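Local coordinates for protein mandelate racemase/muconate lactonizing enzyme (Polaromonas sp., PDB 2OG9) that probably works as a mandelate racemase-like isomerase of the enolase superfamily, at residues W17-S22 / F51-T56; I47-A52 / E338-L343; P74-H79 / S112-Q117. One frame throughout, in Å; residues are numbered along the deposited sequence.

Contact 1 of 3, residues W17-S22 / F51-T56; sequences WVRISS and FAEIET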
loop_
_atom_site.group_PDB
_atom_site.type_symbol
_atom_site.label_atom_id
_atom_site.label_comp_id
_atom_site.label_asym_id
_atom_site.label_seq_id
_atom_site.Cartn_x
_atom_site.Cartn_y
_atom_site.Cartn_z
ATOM N N TRP A 17 -0.390 28.481 44.076
ATOM C CA TRP A 17 -1.705 29.097 43.943
ATOM C C TRP A 17 -2.203 29.018 42.510
ATOM O O TRP A 17 -1.424 29.137 41.569
ATOM C CB TRP A 17 -1.616 30.570 44.365
ATOM C CG TRP A 17 -2.909 31.339 44.306
ATOM C CD1 TRP A 17 -3.937 31.292 45.208
ATOM C CD2 TRP A 17 -3.285 32.315 43.323
ATOM N NE1 TRP A 17 -4.921 32.182 44.850
ATOM C CE2 TRP A 17 -4.548 32.823 43.698
ATOM C CE3 TRP A 17 -2.676 32.808 42.160
ATOM C CZ2 TRP A 17 -5.213 33.805 42.955
ATOM C CZ3 TRP A 17 -3.337 33.785 41.419
ATOM C CH2 TRP A 17 -4.593 34.272 41.821
ATOM N N VAL A 18 -3.504 28.816 42.353
ATOM C CA VAL A 18 -4.114 28.743 41.031
ATOM C C VAL A 18 -5.495 29.372 41.094
ATOM O O VAL A 18 -6.255 29.109 42.022
ATOM C CB VAL A 18 -4.275 27.278 40.547
ATOM C CG1 VAL A 18 -4.928 27.257 39.180
ATOM C CG2 VAL A 18 -2.925 26.584 40.493
ATOM N N ARG A 19 -5.810 30.217 40.117
ATOM C CA ARG A 19 -7.121 30.850 40.060
ATOM C C ARG A 19 -7.721 30.723 38.667
ATOM O O ARG A 19 -7.065 31.017 37.670
ATOM C CB ARG A 19 -7.042 32.336 40.436
ATOM C CG ARG A 19 -8.373 33.068 40.254
ATOM C CD ARG A 19 -8.394 34.438 40.935
ATOM N NE ARG A 19 -9.678 35.108 40.735
ATOM C CZ ARG A 19 -10.044 35.700 39.603
ATOM N NH1 ARG A 19 -9.217 35.717 38.567
ATOM N NH2 ARG A 19 -11.243 36.264 39.497
ATOM N N ILE A 20 -8.966 30.272 38.600
ATOM C CA ILE A 20 -9.645 30.137 37.321
ATOM C C ILE A 20 -10.855 31.049 37.300
ATOM O O ILE A 20 -11.549 31.204 38.305
ATOM C CB ILE A 20 -10.106 28.700 37.061
ATOM C CG1 ILE A 20 -10.888 28.182 38.266
ATOM C CG2 ILE A 20 -8.904 27.831 36.725
ATOM C CD1 ILE A 20 -11.538 26.851 38.033
ATOM N N SER A 21 -11.100 31.648 36.143
ATOM C CA SER A 21 -12.211 32.570 35.974
ATOM C C SER A 21 -12.927 32.274 34.670
ATOM O O SER A 21 -12.282 32.018 33.656
ATOM C CB SER A 21 -11.695 34.016 35.914
ATOM O OG SER A 21 -10.746 34.286 36.926
ATOM N N SER A 22 -14.255 32.313 34.699
ATOM C CA SER A 22 -15.056 32.099 33.501
ATOM C C SER A 22 -15.605 33.476 33.150
ATOM O O SER A 22 -16.530 33.976 33.788
ATOM C CB SER A 22 -16.198 31.119 33.767
ATOM O OG SER A 22 -16.878 30.811 32.558
ATOM N N PHE A 51 -10.051 31.826 32.007
ATOM C CA PHE A 51 -8.731 32.319 32.367
ATOM C C PHE A 51 -8.143 31.482 33.497
ATOM O O PHE A 51 -8.849 31.093 34.427
ATOM C CB PHE A 51 -8.804 33.780 32.827
ATOM C CG PHE A 51 -8.985 34.766 31.710
ATOM C CD1 PHE A 51 -7.968 34.983 30.784
ATOM C CD2 PHE A 51 -10.175 35.480 31.583
ATOM C CE1 PHE A 51 -8.134 35.902 29.743
ATOM C CE2 PHE A 51 -10.351 36.399 30.544
ATOM C CZ PHE A 51 -9.327 36.607 29.625
ATOM N N ALA A 52 -6.851 31.197 33.397
ATOM C CA ALA A 52 -6.149 30.448 34.427
ATOM C C ALA A 52 -4.943 31.276 34.833
ATOM O O ALA A 52 -4.189 31.761 33.977
ATOM C CB ALA A 52 -5.697 29.091 33.897
ATOM N N GLU A 53 -4.785 31.458 36.139
ATOM C CA GLU A 53 -3.664 32.206 36.693
ATOM C C GLU A 53 -2.913 31.239 37.592
ATOM O O GLU A 53 -3.518 30.526 38.399
ATOM C CB GLU A 53 -4.162 33.399 37.511
ATOM C CG GLU A 53 -4.814 34.493 36.678
ATOM C CD GLU A 53 -5.568 35.498 37.533
ATOM O OE1 GLU A 53 -6.797 35.342 37.705
ATOM O OE2 GLU A 53 -4.926 36.436 38.048
ATOM N N ILE A 54 -1.597 31.203 37.435
ATOM C CA ILE A 54 -0.753 30.312 38.218
ATOM C C ILE A 54 0.396 31.103 38.833
ATOM O O ILE A 54 1.026 31.931 38.164
ATOM C CB ILE A 54 -0.171 29.178 37.326
ATOM C CG1 ILE A 54 -1.309 28.318 36.761
ATOM C CG2 ILE A 54 0.782 28.307 38.130
ATOM C CD1 ILE A 54 -0.831 27.224 35.804
ATOM N N GLU A 55 0.663 30.849 40.109
ATOM C CA GLU A 55 1.743 31.523 40.822
ATOM C C GLU A 55 2.526 30.489 41.623
ATOM O O GLU A 55 1.965 29.490 42.069
ATOM C CB GLU A 55 1.172 32.624 41.726
ATOM C CG GLU A 55 0.798 33.886 40.952
ATOM C CD GLU A 55 0.119 34.950 41.803
ATOM O OE1 GLU A 55 0.417 35.043 43.015
ATOM O OE2 GLU A 55 -0.706 35.708 41.249
ATOM N N THR A 56 3.821 30.730 41.803
ATOM C CA THR A 56 4.681 29.780 42.502
ATOM C C THR A 56 5.338 30.324 43.768
ATOM O O THR A 56 5.333 31.527 44.019
ATOM C CB THR A 56 5.806 29.299 41.578
ATOM O OG1 THR A 56 6.720 30.379 41.346
ATOM C CG2 THR A 56 5.232 28.832 40.237
#
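Arg19 and Glu53 face each other as a hydrogen-bonded pair on two antiparallel strands, and their side chains run side by side, pointing the same way. The arginine chain leaves CB, itself 4.1 Å from Glu53 OE1, with CG anti to the backbone N (chi1 174°) and stays extended as far as NE. On the way, CG lies 3.8 Å and CD 3.7 Å from Glu53 OE1, so the methylene groups slide past that oxygen before the chain turns at its end. CZ is again 3.8 Å from Glu53 OE1, and NH1 comes back to the same oxygen at 2.6 Å in a salt bridge, meeting it nearly in line with its C-O bond. The oxygen lies in the guanidinium plane, at its edge, and the carboxylate is turned 81° to that plane; with an angle of 135° at the hydrogen, the bond is short but bent. NH2 has a second acidic mate, Glu378 on strand 375-382. An alanine here would probably leave the Glu53 carboxylate without its positive partner and Glu378 without this salt bridge.

Trp17 lies on the same face, beside Glu55: its CZ3 is 3.3 Å from Glu55 OE2, approached obliquely. Both have stronger polar partners, Gln380 for Trp17 NE1 and Arg384 for Glu55 OE2. On the other face Val18 CG2 meets Ile54 CG1 at 4.4 Å. Paired N-H to O bonds join the backbones at Trp17-Glu55, Arg19-Glu53 and Ser21-Phe51. This is regular antiparallel pairing in the sheet of the N-terminal capping domain that enolase superfamily members carry beside their barrel.

Contact 2 of 3, residues I47-A52 / E338-L343; sequences IAILFA and EWLEPL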
loop_
_atom_site.group_PDB
_atom_site.type_symbol
_atom_site.label_atom_id
_atom_site.label_comp_id
_atom_site.label_asym_id
_atom_site.label_seq_id
_atom_site.Cartn_x
_atom_site.Cartn_y
_atom_site.Cartn_z
ATOM N N ILE A 47 -18.700 35.200 23.841
ATOM C CA ILE A 47 -17.728 34.112 23.843
ATOM C C ILE A 47 -17.275 33.880 25.281
ATOM O O ILE A 47 -16.875 34.821 25.973
ATOM C CB ILE A 47 -16.495 34.445 22.969
ATOM C CG1 ILE A 47 -16.920 34.612 21.511
ATOM C CG2 ILE A 47 -15.457 33.328 23.080
ATOM C CD1 ILE A 47 -15.779 34.974 20.578
ATOM N N ALA A 48 -17.354 32.631 25.733
ATOM C CA ALA A 48 -16.947 32.292 27.091
ATOM C C ALA A 48 -15.441 32.068 27.136
ATOM O O ALA A 48 -14.922 31.202 26.439
ATOM C CB ALA A 48 -17.685 31.033 27.558
ATOM N N ILE A 49 -14.740 32.844 27.957
ATOM C CA ILE A 49 -13.293 32.709 28.063
ATOM C C ILE A 49 -12.922 32.133 29.425
ATOM O O ILE A 49 -13.408 32.604 30.450
ATOM C CB ILE A 49 -12.582 34.086 27.935
ATOM C CG1 ILE A 49 -13.056 34.825 26.676
ATOM C CG2 ILE A 49 -11.075 33.886 27.928
ATOM C CD1 ILE A 49 -12.649 34.178 25.372
ATOM N N LEU A 50 -12.080 31.106 29.438
ATOM C CA LEU A 50 -11.636 30.526 30.703
ATOM C C LEU A 50 -10.216 30.999 30.979
ATOM O O LEU A 50 -9.286 30.640 30.263
ATOM C CB LEU A 50 -11.654 28.994 30.653
ATOM C CG LEU A 50 -10.977 28.319 31.854
ATOM C CD1 LEU A 50 -11.768 28.627 33.114
ATOM C CD2 LEU A 50 -10.880 26.816 31.632
ATOM N N PHE A 51 -10.051 31.826 32.007
ATOM C CA PHE A 51 -8.731 32.319 32.367
ATOM C C PHE A 51 -8.143 31.482 33.497
ATOM O O PHE A 51 -8.849 31.093 34.427
ATOM C CB PHE A 51 -8.804 33.780 32.827
ATOM C CG PHE A 51 -8.985 34.766 31.710
ATOM C CD1 PHE A 51 -7.968 34.983 30.784
ATOM C CD2 PHE A 51 -10.175 35.480 31.583
ATOM C CE1 PHE A 51 -8.134 35.902 29.743
ATOM C CE2 PHE A 51 -10.351 36.399 30.544
ATOM C CZ PHE A 51 -9.327 36.607 29.625
ATOM N N ALA A 52 -6.851 31.197 33.397
ATOM C CA ALA A 52 -6.149 30.448 34.427
ATOM C C ALA A 52 -4.943 31.276 34.833
ATOM O O ALA A 52 -4.189 31.761 33.977
ATOM C CB ALA A 52 -5.697 29.091 33.897
ATOM N N GLU A 338 -10.127 41.723 16.055
ATOM C CA GLU A 338 -10.258 42.512 17.295
ATOM C C GLU A 338 -11.145 42.075 18.455
ATOM O O GLU A 338 -11.059 42.670 19.522
ATOM C CB GLU A 338 -10.645 43.949 16.890
ATOM C CG GLU A 338 -12.068 44.090 16.288
ATOM C CD GLU A 338 -12.228 43.424 14.899
ATOM O OE1 GLU A 338 -11.315 43.546 14.050
ATOM O OE2 GLU A 338 -13.274 42.782 14.645
ATOM N N TRP A 339 -11.947 41.025 18.300
ATOM C CA TRP A 339 -12.875 40.638 19.388
ATOM C C TRP A 339 -12.364 40.483 20.838
ATOM O O TRP A 339 -13.056 40.862 21.788
ATOM C CB TRP A 339 -13.631 39.343 19.044
ATOM C CG TRP A 339 -14.334 39.350 17.725
ATOM C CD1 TRP A 339 -14.328 40.345 16.795
ATOM C CD2 TRP A 339 -15.090 38.271 17.157
ATOM N NE1 TRP A 339 -15.028 39.954 15.678
ATOM C CE2 TRP A 339 -15.506 38.686 15.874
ATOM C CE3 TRP A 339 -15.450 36.992 17.607
ATOM C CZ2 TRP A 339 -16.266 37.868 15.032
ATOM C CZ3 TRP A 339 -16.205 36.178 16.772
ATOM C CH2 TRP A 339 -16.606 36.622 15.496
ATOM N N LEU A 340 -11.176 39.910 21.007
ATOM C CA LEU A 340 -10.651 39.688 22.342
ATOM C C LEU A 340 -9.957 40.871 23.014
ATOM O O LEU A 340 -9.714 40.831 24.216
ATOM C CB LEU A 340 -9.685 38.504 22.333
ATOM C CG LEU A 340 -10.160 37.211 21.670
ATOM C CD1 LEU A 340 -9.160 36.102 21.996
ATOM C CD2 LEU A 340 -11.547 36.831 22.173
ATOM N N GLU A 341 -9.635 41.913 22.255
ATOM C CA GLU A 341 -8.927 43.071 22.805
ATOM C C GLU A 341 -9.414 43.625 24.151
ATOM O O GLU A 341 -8.599 43.950 25.008
ATOM C CB GLU A 341 -8.885 44.202 21.768
ATOM C CG GLU A 341 -8.149 43.813 20.492
ATOM C CD GLU A 341 -7.952 44.979 19.539
ATOM O OE1 GLU A 341 -8.889 45.793 19.388
ATOM O OE2 GLU A 341 -6.864 45.072 18.931
ATOM N N PRO A 342 -10.740 43.740 24.358
ATOM C CA PRO A 342 -11.265 44.266 25.626
ATOM C C PRO A 342 -10.814 43.504 26.877
ATOM O O PRO A 342 -10.852 44.039 27.983
ATOM C CB PRO A 342 -12.781 44.174 25.439
ATOM C CG PRO A 342 -12.953 44.333 23.979
ATOM C CD PRO A 342 -11.840 43.481 23.416
ATOM N N LEU A 343 -10.390 42.259 26.699
ATOM C CA LEU A 343 -9.961 41.427 27.821
ATOM C C LEU A 343 -8.562 41.744 28.324
ATOM O O LEU A 343 -8.222 41.420 29.461
ATOM C CB LEU A 343 -9.987 39.948 27.420
ATOM C CG LEU A 343 -11.286 39.307 26.931
ATOM C CD1 LEU A 343 -10.979 37.906 26.415
ATOM C CD2 LEU A 343 -12.308 39.253 28.059
#
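Ile47 opens the contact by setting its CD1 methyl against the edge of the Trp339 indole, in the ring plane and 3.6 Å from CE3. The two side chains cross at about a right angle. The isoleucine chain is stretched out, with CD1 anti to CA (chi2 179°), which carries the methyl out to the indole.

Two residues on, Ile49 divides its branch between two leucines. The side chains of Ile49 and Leu343 reach toward each other tip to tip, with Ile49 CG1 3.7 Å from Leu343 CD1, while Ile49 CD1 lies 4.3 Å from Leu340 CD2. Phe51 comes next on the same side of the strand, and its CZ lies 3.8 Å from that same Leu343 CD1. This one methyl therefore touches both Ile49 and the phenylalanine ring. Ile49 CG2 in turn sits over one face of the Phe51 ring, toward the rim. No hydrogen bond crosses; the contact is wholly apolar.

Strand 46-56 thus turns one face to the turn and short 3-10 segment that follow strand 333-335. Strands 15-26 and 61-69 flank it, Phe65 and Tyr67 packing on Ile49, while Trp374 of helix 370-374 packs on Leu343.

Contact 3 of 3, residues P74-H79 / S112-Q117; sequences PGQFAH and SGLSTQ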
loop_
_atom_site.group_PDB
_atom_site.type_symbol
_atom_site.label_atom_id
_atom_site.label_comp_id
_atom_site.label_asym_id
_atom_site.label_seq_id
_atom_site.Cartn_x
_atom_site.Cartn_y
_atom_site.Cartn_z
ATOM N N PRO A 74 -19.404 26.722 30.597
ATOM C CA PRO A 74 -19.673 26.129 31.911
ATOM C C PRO A 74 -18.922 24.810 32.143
ATOM O O PRO A 74 -18.380 24.571 33.225
ATOM C CB PRO A 74 -21.184 25.933 31.887
ATOM C CG PRO A 74 -21.647 27.121 31.100
ATOM C CD PRO A 74 -20.658 27.144 29.946
ATOM N N GLY A 75 -18.901 23.957 31.123
ATOM C CA GLY A 75 -18.227 22.678 31.247
ATOM C C GLY A 75 -16.730 22.821 31.451
ATOM O O GLY A 75 -16.145 22.113 32.270
ATOM N N GLN A 76 -16.106 23.731 30.702
ATOM C CA GLN A 76 -14.671 23.953 30.823
ATOM C C GLN A 76 -14.317 24.445 32.216
ATOM O O GLN A 76 -13.360 23.975 32.826
ATOM C CB GLN A 76 -14.181 24.987 29.802
ATOM C CG GLN A 76 -14.203 24.541 28.347
ATOM C CD GLN A 76 -13.516 25.553 27.437
ATOM O OE1 GLN A 76 -13.191 26.659 27.868
ATOM N NE2 GLN A 76 -13.296 25.182 26.182
ATOM N N PHE A 77 -15.086 25.403 32.721
ATOM C CA PHE A 77 -14.817 25.948 34.043
ATOM C C PHE A 77 -14.955 24.887 35.120
ATOM O O PHE A 77 -14.078 24.737 35.963
ATOM C CB PHE A 77 -15.771 27.101 34.374
ATOM C CG PHE A 77 -15.607 27.621 35.781
ATOM C CD1 PHE A 77 -14.548 28.464 36.106
ATOM C CD2 PHE A 77 -16.475 27.212 36.795
ATOM C CE1 PHE A 77 -14.348 28.890 37.418
ATOM C CE2 PHE A 77 -16.282 27.635 38.115
ATOM C CZ PHE A 77 -15.217 28.474 38.425
ATOM N N ALA A 78 -16.070 24.161 35.088
ATOM C CA ALA A 78 -16.344 23.121 36.068
ATOM C C ALA A 78 -15.218 22.102 36.126
ATOM O O ALA A 78 -14.792 21.707 37.208
ATOM C CB ALA A 78 -17.664 22.427 35.744
ATOM N N HIS A 79 -14.731 21.674 34.965
ATOM C CA HIS A 79 -13.648 20.697 34.942
ATOM C C HIS A 79 -12.346 21.321 35.447
ATOM O O HIS A 79 -11.618 20.712 36.237
ATOM C CB HIS A 79 -13.444 20.141 33.529
ATOM C CG HIS A 79 -12.635 18.881 33.501
ATOM N ND1 HIS A 79 -13.111 17.684 33.990
ATOM C CD2 HIS A 79 -11.369 18.642 33.085
ATOM C CE1 HIS A 79 -12.173 16.759 33.876
ATOM N NE2 HIS A 79 -11.105 17.315 33.330
ATOM N N SER A 112 -9.378 14.822 24.382
ATOM C CA SER A 112 -9.827 15.921 23.540
ATOM C C SER A 112 -11.142 16.466 24.052
ATOM O O SER A 112 -11.806 15.835 24.873
ATOM C CB SER A 112 -10.011 15.450 22.098
ATOM O OG SER A 112 -11.097 14.551 22.001
ATOM N N GLY A 113 -11.524 17.640 23.564
ATOM C CA GLY A 113 -12.780 18.218 23.997
ATOM C C GLY A 113 -12.667 19.139 25.192
ATOM O O GLY A 113 -11.604 19.701 25.459
ATOM N N LEU A 114 -13.765 19.281 25.925
ATOM C CA LEU A 114 -13.812 20.173 27.079
ATOM C C LEU A 114 -12.749 19.964 28.154
ATOM O O LEU A 114 -12.214 20.939 28.682
ATOM C CB LEU A 114 -15.196 20.117 27.740
ATOM C CG LEU A 114 -16.410 20.547 26.911
ATOM C CD1 LEU A 114 -17.671 20.432 27.760
ATOM C CD2 LEU A 114 -16.232 21.983 26.425
ATOM N N SER A 115 -12.440 18.714 28.492
ATOM C CA SER A 115 -11.455 18.476 29.542
ATOM C C SER A 115 -10.048 18.937 29.164
ATOM O O SER A 115 -9.369 19.576 29.968
ATOM C CB SER A 115 -11.433 16.997 29.936
ATOM O OG SER A 115 -11.080 16.183 28.836
ATOM N N THR A 116 -9.609 18.636 27.946
ATOM C CA THR A 116 -8.275 19.050 27.543
ATOM C C THR A 116 -8.215 20.549 27.245
ATOM O O THR A 116 -7.152 21.155 27.324
ATOM C CB THR A 116 -7.764 18.227 26.331
ATOM O OG1 THR A 116 -8.784 18.148 25.337
ATOM C CG2 THR A 116 -7.376 16.819 26.770
ATOM N N GLN A 117 -9.351 21.150 26.904
ATOM C CA GLN A 117 -9.374 22.591 26.650
ATOM C C GLN A 117 -9.201 23.283 28.002
ATOM O O GLN A 117 -8.549 24.319 28.107
ATOM C CB GLN A 117 -10.691 22.995 25.977
ATOM C CG GLN A 117 -10.866 22.304 24.627
ATOM C CD GLN A 117 -12.162 22.646 23.914
ATOM O OE1 GLN A 117 -13.150 23.058 24.536
ATOM N NE2 GLN A 117 -12.175 22.444 22.594
#
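Leu114, the first residue of helix 114-133, sends its two methyls to neighbouring residues of helix 73-83. CD1 comes to 4.2 Å from Gly75 CA, and CD2 meets Gln76 CG at 3.8 Å, the leucine and glutamine side chains crossing at about a right angle. Gly75 lets the helices approach closely, since a CB at that position would run into Leu114 CD1.

Ser115 follows, with its CB over one face of the His79 imidazole. The carbon lies 3.8 Å from the ring centroid, 30° off the normal, which makes a CH-pi contact. In His79 CG is anti to the backbone N (chi1 -164°), which carries the ring toward helix 114-133.

Gln117 closes the walk with the polar link. Its OE1 accepts a short but bent hydrogen bond from Gln76 NE2 at 2.7 Å, and the donor stands above the carbonyl plane, 41° out of it. The amide planes are nearly perpendicular. Gln76 NE2 also gives a hydrogen bond to Tyr67 O, and Gln76 OE1 is hydrogen-bonded to Ser66 OG, so this buried amide is held at both ends.

Around the pair, Phe77 and Gln76 reach Leu50 of strand 46-56, and helix 73-83 lies against the sheet that also holds strands 15-26 and 375-382. Gln117 NE2 ties helix 114-133 to Arg291 O and to Ser108 O of the second subunit, whose Leu114 packs on His79.

Overall arrangement
Contacts 1 and 2 share Phe51 and Ala52 on strand 46-56, their centres about 15 Å apart: contact 1 pairs that strand with 15-26, and contact 2 presses it on the loop after strand 333-335, in the C-terminal barrel-family region. Contact 3 lies on the opposite face of the sheet from Phe51, its centre about 15 Å from that of contact 1 and 16 Å from that of contact 2. Phe77, on segment 74-79, touches Ile20 of contact 1 (CE1 to CD1, 3.5 Å) and Leu50 on contact 2's strand. In this superfamily the active site lies between capping domain and barrel, an interface contact 2 probably belongs to; the calcium site at Ala254 and Phe257 involves none of these residues.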